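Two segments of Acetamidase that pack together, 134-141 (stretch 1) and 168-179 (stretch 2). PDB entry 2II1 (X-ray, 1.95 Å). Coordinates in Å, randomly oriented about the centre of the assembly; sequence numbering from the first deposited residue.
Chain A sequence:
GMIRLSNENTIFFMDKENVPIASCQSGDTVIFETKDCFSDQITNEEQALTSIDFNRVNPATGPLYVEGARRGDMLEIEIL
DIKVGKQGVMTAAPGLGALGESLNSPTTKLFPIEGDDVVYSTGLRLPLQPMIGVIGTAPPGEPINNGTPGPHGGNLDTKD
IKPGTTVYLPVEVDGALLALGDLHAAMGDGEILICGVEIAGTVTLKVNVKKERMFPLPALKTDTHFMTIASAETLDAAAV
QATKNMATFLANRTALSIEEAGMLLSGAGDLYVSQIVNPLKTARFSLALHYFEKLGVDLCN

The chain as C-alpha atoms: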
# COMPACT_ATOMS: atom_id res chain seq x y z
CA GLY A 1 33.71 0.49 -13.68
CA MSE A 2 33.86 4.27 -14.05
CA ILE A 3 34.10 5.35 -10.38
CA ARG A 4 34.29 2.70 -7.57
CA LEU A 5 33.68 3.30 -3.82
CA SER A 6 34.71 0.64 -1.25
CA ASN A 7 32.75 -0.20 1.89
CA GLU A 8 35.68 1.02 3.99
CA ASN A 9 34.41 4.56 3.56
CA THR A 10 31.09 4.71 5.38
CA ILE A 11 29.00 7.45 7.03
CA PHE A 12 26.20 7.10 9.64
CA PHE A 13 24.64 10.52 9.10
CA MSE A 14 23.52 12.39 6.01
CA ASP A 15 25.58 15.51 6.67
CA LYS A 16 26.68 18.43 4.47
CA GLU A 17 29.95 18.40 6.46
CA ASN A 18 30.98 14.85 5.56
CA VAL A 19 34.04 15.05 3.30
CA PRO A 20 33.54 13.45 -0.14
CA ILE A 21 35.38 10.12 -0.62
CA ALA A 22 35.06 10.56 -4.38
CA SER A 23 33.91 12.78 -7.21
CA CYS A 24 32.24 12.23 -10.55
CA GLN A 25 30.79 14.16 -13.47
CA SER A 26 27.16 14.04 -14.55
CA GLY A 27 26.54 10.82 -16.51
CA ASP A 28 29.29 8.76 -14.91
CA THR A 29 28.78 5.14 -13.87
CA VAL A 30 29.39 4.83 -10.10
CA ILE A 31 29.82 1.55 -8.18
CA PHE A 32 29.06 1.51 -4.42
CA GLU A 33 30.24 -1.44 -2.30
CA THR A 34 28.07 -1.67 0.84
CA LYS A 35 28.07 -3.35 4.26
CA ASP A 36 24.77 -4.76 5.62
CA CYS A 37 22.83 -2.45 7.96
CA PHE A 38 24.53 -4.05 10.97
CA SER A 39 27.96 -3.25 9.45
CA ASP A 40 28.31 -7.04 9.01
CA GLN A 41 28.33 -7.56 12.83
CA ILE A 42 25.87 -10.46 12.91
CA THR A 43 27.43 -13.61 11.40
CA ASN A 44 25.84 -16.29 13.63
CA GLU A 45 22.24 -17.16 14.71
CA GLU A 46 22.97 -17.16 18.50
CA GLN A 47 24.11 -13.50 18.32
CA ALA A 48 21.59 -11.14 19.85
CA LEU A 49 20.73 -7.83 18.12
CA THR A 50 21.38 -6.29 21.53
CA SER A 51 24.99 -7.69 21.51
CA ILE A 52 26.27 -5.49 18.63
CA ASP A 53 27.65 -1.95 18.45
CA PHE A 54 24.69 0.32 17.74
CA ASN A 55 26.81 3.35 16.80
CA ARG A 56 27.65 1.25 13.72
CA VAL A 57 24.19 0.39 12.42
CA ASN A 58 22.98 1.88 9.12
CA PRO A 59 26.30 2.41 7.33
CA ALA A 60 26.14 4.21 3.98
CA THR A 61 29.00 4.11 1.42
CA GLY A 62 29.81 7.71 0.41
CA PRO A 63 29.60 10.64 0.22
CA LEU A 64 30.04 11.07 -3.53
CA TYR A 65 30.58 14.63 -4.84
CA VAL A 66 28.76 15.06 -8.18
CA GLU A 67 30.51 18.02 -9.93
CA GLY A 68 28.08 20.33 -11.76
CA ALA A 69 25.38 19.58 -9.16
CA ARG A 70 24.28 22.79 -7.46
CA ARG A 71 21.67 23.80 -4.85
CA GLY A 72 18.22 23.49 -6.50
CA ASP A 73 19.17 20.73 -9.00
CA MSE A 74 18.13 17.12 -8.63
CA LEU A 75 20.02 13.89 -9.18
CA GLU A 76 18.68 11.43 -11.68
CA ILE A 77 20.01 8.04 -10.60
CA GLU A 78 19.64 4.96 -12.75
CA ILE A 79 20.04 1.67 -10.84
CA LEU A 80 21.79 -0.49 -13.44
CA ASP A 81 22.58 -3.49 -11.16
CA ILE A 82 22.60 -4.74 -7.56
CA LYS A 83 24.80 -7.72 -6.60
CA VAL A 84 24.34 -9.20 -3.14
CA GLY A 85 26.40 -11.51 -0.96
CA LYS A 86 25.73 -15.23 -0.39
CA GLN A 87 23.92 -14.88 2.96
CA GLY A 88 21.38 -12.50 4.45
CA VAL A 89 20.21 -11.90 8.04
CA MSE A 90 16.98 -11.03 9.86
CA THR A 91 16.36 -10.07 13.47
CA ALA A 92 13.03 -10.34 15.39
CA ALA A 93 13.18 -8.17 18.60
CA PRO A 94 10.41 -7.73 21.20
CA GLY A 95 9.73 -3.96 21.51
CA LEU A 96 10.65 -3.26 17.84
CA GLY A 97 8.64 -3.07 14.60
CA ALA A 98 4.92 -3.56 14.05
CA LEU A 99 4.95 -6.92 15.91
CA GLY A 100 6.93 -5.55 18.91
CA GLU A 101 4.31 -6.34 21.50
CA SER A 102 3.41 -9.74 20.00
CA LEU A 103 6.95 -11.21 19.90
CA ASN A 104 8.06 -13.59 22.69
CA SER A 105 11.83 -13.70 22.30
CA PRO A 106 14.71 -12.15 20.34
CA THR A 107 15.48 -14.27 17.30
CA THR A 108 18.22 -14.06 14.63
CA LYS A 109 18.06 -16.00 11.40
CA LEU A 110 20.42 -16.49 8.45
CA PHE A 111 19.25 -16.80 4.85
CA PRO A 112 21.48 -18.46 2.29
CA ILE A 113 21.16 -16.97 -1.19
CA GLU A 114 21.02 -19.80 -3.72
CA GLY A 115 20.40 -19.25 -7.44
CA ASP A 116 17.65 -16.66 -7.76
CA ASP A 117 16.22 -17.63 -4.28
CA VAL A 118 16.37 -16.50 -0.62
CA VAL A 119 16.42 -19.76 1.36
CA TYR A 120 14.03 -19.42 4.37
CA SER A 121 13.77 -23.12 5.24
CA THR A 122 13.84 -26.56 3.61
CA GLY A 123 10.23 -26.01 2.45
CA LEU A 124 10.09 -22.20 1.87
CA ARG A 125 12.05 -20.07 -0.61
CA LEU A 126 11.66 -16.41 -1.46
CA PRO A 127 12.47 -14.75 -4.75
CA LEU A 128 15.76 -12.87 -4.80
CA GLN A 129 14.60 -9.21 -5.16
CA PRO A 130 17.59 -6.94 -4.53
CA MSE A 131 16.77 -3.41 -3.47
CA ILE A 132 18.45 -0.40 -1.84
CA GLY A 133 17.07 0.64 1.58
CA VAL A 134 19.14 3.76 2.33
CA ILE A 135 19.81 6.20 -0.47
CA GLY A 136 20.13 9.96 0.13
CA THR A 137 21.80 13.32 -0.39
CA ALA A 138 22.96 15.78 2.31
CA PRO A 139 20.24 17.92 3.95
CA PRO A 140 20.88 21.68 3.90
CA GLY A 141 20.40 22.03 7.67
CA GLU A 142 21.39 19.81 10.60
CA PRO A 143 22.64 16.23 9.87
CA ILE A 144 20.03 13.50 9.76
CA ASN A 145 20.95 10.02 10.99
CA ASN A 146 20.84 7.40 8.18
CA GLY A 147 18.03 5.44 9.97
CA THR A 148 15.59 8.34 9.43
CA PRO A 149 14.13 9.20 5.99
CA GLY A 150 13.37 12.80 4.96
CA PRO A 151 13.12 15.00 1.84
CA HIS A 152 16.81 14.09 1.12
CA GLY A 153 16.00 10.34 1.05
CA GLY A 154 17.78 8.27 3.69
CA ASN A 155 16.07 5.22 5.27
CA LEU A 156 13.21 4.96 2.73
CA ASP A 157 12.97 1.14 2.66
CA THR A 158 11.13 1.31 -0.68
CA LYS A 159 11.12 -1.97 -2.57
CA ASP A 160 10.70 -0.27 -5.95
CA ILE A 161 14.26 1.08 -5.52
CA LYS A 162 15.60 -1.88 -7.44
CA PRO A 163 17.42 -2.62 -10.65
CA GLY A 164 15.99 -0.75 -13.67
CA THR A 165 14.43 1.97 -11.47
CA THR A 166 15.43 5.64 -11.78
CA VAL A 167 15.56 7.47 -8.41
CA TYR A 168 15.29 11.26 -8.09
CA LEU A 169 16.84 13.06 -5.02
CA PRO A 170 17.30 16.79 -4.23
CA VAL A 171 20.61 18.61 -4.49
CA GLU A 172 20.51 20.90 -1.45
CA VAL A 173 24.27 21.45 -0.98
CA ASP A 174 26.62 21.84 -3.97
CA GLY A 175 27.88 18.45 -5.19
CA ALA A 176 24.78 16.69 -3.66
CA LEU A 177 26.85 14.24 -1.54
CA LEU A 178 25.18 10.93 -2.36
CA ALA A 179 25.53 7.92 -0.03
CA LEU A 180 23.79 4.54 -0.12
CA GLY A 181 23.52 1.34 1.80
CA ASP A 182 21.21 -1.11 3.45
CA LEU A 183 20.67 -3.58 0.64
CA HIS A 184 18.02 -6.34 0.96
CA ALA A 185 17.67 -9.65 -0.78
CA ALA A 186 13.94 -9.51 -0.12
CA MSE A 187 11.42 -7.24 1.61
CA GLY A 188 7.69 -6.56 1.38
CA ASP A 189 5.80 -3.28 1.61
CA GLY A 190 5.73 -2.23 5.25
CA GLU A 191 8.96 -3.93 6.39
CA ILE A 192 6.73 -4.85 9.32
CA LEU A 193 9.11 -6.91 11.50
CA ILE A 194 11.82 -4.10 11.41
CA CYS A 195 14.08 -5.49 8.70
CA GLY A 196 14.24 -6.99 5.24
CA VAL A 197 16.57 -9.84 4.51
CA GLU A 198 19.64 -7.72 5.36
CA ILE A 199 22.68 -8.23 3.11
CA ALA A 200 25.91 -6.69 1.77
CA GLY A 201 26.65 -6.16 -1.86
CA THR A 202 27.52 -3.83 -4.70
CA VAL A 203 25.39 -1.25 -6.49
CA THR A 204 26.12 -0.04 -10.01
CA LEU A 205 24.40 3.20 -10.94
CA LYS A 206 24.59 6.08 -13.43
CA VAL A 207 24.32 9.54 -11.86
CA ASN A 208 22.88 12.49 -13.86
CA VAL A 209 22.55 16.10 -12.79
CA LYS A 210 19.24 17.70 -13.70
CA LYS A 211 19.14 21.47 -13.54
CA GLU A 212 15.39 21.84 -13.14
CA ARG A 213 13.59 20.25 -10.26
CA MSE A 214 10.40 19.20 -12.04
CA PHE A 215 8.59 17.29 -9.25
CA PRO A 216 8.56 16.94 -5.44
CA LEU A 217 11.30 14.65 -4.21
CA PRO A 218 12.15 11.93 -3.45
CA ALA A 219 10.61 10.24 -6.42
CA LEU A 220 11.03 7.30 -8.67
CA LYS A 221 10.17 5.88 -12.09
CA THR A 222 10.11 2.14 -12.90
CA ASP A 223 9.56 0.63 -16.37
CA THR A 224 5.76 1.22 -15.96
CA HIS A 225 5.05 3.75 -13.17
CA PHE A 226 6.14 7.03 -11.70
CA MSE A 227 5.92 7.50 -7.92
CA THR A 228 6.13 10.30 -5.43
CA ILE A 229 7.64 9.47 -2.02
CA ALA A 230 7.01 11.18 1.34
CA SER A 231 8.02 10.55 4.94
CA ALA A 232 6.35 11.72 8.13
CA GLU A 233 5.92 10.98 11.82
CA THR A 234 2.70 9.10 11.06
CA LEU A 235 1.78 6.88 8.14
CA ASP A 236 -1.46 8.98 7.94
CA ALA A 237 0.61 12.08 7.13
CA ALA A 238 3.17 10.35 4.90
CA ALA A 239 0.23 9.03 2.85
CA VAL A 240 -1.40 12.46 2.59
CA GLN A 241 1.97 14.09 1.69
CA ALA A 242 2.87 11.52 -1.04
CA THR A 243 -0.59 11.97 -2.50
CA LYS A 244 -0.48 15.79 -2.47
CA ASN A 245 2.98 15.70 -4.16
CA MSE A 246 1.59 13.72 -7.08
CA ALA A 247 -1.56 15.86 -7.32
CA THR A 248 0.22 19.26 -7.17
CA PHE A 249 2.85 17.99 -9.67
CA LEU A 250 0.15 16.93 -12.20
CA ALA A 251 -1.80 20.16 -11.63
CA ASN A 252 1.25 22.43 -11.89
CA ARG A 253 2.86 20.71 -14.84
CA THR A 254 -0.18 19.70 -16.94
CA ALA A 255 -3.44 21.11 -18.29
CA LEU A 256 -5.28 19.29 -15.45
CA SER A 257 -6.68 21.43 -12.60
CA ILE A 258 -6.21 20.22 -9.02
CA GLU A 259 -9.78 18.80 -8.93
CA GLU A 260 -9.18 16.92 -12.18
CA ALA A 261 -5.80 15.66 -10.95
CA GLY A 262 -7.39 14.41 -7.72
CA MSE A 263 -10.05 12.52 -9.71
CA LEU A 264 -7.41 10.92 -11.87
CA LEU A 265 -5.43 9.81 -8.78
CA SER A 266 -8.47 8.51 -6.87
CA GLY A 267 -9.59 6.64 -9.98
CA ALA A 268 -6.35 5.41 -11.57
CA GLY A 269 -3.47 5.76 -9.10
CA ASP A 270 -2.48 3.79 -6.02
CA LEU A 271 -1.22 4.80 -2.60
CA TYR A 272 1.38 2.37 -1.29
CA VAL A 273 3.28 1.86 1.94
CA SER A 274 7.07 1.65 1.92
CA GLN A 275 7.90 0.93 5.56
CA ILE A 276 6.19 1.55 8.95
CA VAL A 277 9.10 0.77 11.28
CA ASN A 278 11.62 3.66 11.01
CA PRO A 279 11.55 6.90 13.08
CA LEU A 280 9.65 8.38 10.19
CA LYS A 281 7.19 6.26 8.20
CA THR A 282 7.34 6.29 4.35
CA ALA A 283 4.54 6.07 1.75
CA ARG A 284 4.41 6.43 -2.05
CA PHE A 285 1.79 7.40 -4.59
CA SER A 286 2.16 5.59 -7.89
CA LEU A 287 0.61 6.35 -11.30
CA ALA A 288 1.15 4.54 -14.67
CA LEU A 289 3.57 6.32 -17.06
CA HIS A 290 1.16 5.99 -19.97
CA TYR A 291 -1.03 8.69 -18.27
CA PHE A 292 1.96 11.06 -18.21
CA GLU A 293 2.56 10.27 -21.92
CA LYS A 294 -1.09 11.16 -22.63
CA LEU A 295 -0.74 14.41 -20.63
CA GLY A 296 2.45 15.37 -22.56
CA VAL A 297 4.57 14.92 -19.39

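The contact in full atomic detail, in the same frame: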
# COMPACT_ATOMS: atom_id res chain seq x y z
N VAL A 134 18.65 2.44 1.93
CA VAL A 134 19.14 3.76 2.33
C VAL A 134 19.82 4.35 1.12
O VAL A 134 20.84 3.84 0.66
CB VAL A 134 20.14 3.69 3.51
CG1 VAL A 134 20.89 5.01 3.65
CG2 VAL A 134 19.43 3.34 4.79
N ILE A 135 19.21 5.40 0.58
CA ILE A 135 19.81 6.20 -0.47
C ILE A 135 19.44 7.66 -0.21
O ILE A 135 18.28 7.97 -0.02
CB ILE A 135 19.33 5.73 -1.87
CG1 ILE A 135 20.18 6.40 -2.97
CG2 ILE A 135 17.85 5.98 -2.05
CD1 ILE A 135 19.99 5.82 -4.33
N GLY A 136 20.42 8.57 -0.19
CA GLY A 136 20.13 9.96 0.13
C GLY A 136 21.25 10.92 -0.19
O GLY A 136 22.40 10.51 -0.42
N THR A 137 20.87 12.20 -0.26
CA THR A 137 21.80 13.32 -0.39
C THR A 137 21.85 14.08 0.96
O THR A 137 21.08 13.79 1.88
CB THR A 137 21.37 14.25 -1.55
OG1 THR A 137 20.04 14.75 -1.32
CG2 THR A 137 21.41 13.48 -2.89
N ALA A 138 22.79 15.03 1.08
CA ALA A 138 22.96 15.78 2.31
C ALA A 138 21.86 16.83 2.49
O ALA A 138 21.58 17.61 1.56
CB ALA A 138 24.34 16.47 2.34
N PRO A 139 21.25 16.89 3.70
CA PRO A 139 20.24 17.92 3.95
C PRO A 139 20.92 19.27 4.08
O PRO A 139 22.11 19.30 4.42
CB PRO A 139 19.58 17.48 5.28
CG PRO A 139 20.24 16.19 5.69
CD PRO A 139 21.50 16.05 4.89
N PRO A 140 20.21 20.39 3.80
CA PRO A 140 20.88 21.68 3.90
C PRO A 140 21.14 22.10 5.34
O PRO A 140 22.09 22.86 5.60
CB PRO A 140 19.89 22.65 3.21
CG PRO A 140 18.58 22.01 3.28
CD PRO A 140 18.80 20.52 3.38
N GLY A 141 20.33 21.60 6.27
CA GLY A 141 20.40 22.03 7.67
C GLY A 141 21.25 21.11 8.52
O GLY A 141 22.35 20.74 8.12
N TYR A 168 15.02 9.81 -8.07
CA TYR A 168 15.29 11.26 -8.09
C TYR A 168 15.41 11.83 -6.67
O TYR A 168 14.47 11.72 -5.91
CB TYR A 168 14.19 12.00 -8.84
CG TYR A 168 13.95 11.51 -10.27
CD1 TYR A 168 13.05 10.48 -10.52
CD2 TYR A 168 14.59 12.11 -11.35
CE1 TYR A 168 12.81 10.03 -11.82
CE2 TYR A 168 14.35 11.66 -12.66
CZ TYR A 168 13.46 10.62 -12.87
OH TYR A 168 13.21 10.17 -14.14
N LEU A 169 16.57 12.42 -6.34
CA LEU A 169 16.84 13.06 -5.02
C LEU A 169 17.20 14.55 -5.18
O LEU A 169 17.70 14.93 -6.23
CB LEU A 169 17.99 12.37 -4.31
CG LEU A 169 17.75 10.93 -3.87
CD1 LEU A 169 19.05 10.36 -3.31
CD2 LEU A 169 16.58 10.88 -2.86
N PRO A 170 16.97 15.38 -4.13
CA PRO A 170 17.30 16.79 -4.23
C PRO A 170 18.81 17.02 -4.11
O PRO A 170 19.52 16.24 -3.46
CB PRO A 170 16.57 17.40 -3.03
CG PRO A 170 16.58 16.29 -2.04
CD PRO A 170 16.41 15.04 -2.81
N VAL A 171 19.29 18.05 -4.77
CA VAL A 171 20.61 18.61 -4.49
C VAL A 171 20.36 19.85 -3.66
O VAL A 171 19.83 20.85 -4.16
CB VAL A 171 21.34 18.99 -5.79
CG1 VAL A 171 22.68 19.75 -5.49
CG2 VAL A 171 21.61 17.77 -6.59
N GLU A 172 20.72 19.79 -2.37
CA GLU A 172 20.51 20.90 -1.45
C GLU A 172 21.82 21.55 -1.01
O GLU A 172 21.80 22.64 -0.47
CB GLU A 172 19.72 20.44 -0.24
CG GLU A 172 18.32 19.91 -0.56
CD GLU A 172 17.39 20.95 -1.20
OE1 GLU A 172 17.70 22.15 -1.20
OE2 GLU A 172 16.33 20.56 -1.71
N VAL A 173 22.95 20.87 -1.21
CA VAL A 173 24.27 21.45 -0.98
C VAL A 173 25.04 21.16 -2.27
O VAL A 173 24.78 20.15 -2.91
CB VAL A 173 24.95 20.84 0.30
CG1 VAL A 173 23.94 20.74 1.48
CG2 VAL A 173 25.54 19.49 0.05
N ASP A 174 25.95 22.04 -2.68
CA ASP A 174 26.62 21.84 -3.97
C ASP A 174 27.38 20.50 -3.96
O ASP A 174 27.98 20.11 -2.94
CB ASP A 174 27.56 23.00 -4.33
CG ASP A 174 26.82 24.33 -4.68
OD1 ASP A 174 25.57 24.40 -4.86
OD2 ASP A 174 27.53 25.34 -4.78
N GLY A 175 27.34 19.79 -5.10
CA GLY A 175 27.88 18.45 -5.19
C GLY A 175 26.94 17.33 -4.74
O GLY A 175 27.25 16.16 -4.94
N ALA A 176 25.82 17.68 -4.11
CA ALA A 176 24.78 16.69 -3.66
C ALA A 176 25.19 15.87 -2.43
O ALA A 176 24.48 15.89 -1.42
CB ALA A 176 24.37 15.75 -4.80
N LEU A 177 26.31 15.16 -2.56
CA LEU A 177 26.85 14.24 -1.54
C LEU A 177 25.94 13.05 -1.31
O LEU A 177 25.23 12.96 -0.30
CB LEU A 177 27.16 14.95 -0.22
CG LEU A 177 28.09 16.16 -0.34
CD1 LEU A 177 28.17 16.81 1.01
CD2 LEU A 177 29.46 15.80 -0.85
N LEU A 178 26.01 12.14 -2.28
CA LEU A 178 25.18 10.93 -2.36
C LEU A 178 25.86 9.78 -1.59
O LEU A 178 27.05 9.61 -1.67
CB LEU A 178 25.00 10.49 -3.84
CG LEU A 178 24.13 9.28 -4.17
CD1 LEU A 178 22.69 9.41 -3.65
CD2 LEU A 178 24.10 9.00 -5.67
N ALA A 179 25.06 9.03 -0.84
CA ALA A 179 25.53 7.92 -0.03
C ALA A 179 24.44 6.85 -0.10
O ALA A 179 23.27 7.19 -0.25
CB ALA A 179 25.75 8.38 1.45
O HOH W 1 22.31 17.88 -1.24

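T137 and A138, just past the end of strand 134-136, anchor the contact between the two stretches, which together bury 621 Å². The strand runs antiparallel to the strand that contains L178 and A179, and G136 pairs with A179 through two backbone hydrogen bonds, G136 N to A179 O (3.2 Å) and A179 N to G136 O (3.1 Å). G136 has no side chain, and L169 CD1 lies 3.6 Å from its CA. T137 covers the most surface. Its chi1 is p, and OG1 donates a 2.7 Å hydrogen bond to P170 O, so the buried hydroxyl is satisfied, while CG2 packs 3.9 Å from L169 CB; a threonine thus serves a polar and an apolar neighbour at once. A138 points toward stretch 2. Its N donates to A176 O (3.1 Å, nearly linear), and its small CB sits 4.0 Å from V173 CG2 and 4.1 Å from L177 CD1. Water 1 donates to A138 O and A176 O (both 2.9 Å) and accepts from E172 N (2.7 Å), tying the loop to the residue just before the type II turn V173 to A176 and to the last residue of that turn. I135 adds apolar packing, with CG1 4.0 Å from L178 CD1 and 4.1 Å from L169 CD1. At the exposed end, P140 CD rests 3.7 Å from E172 CB.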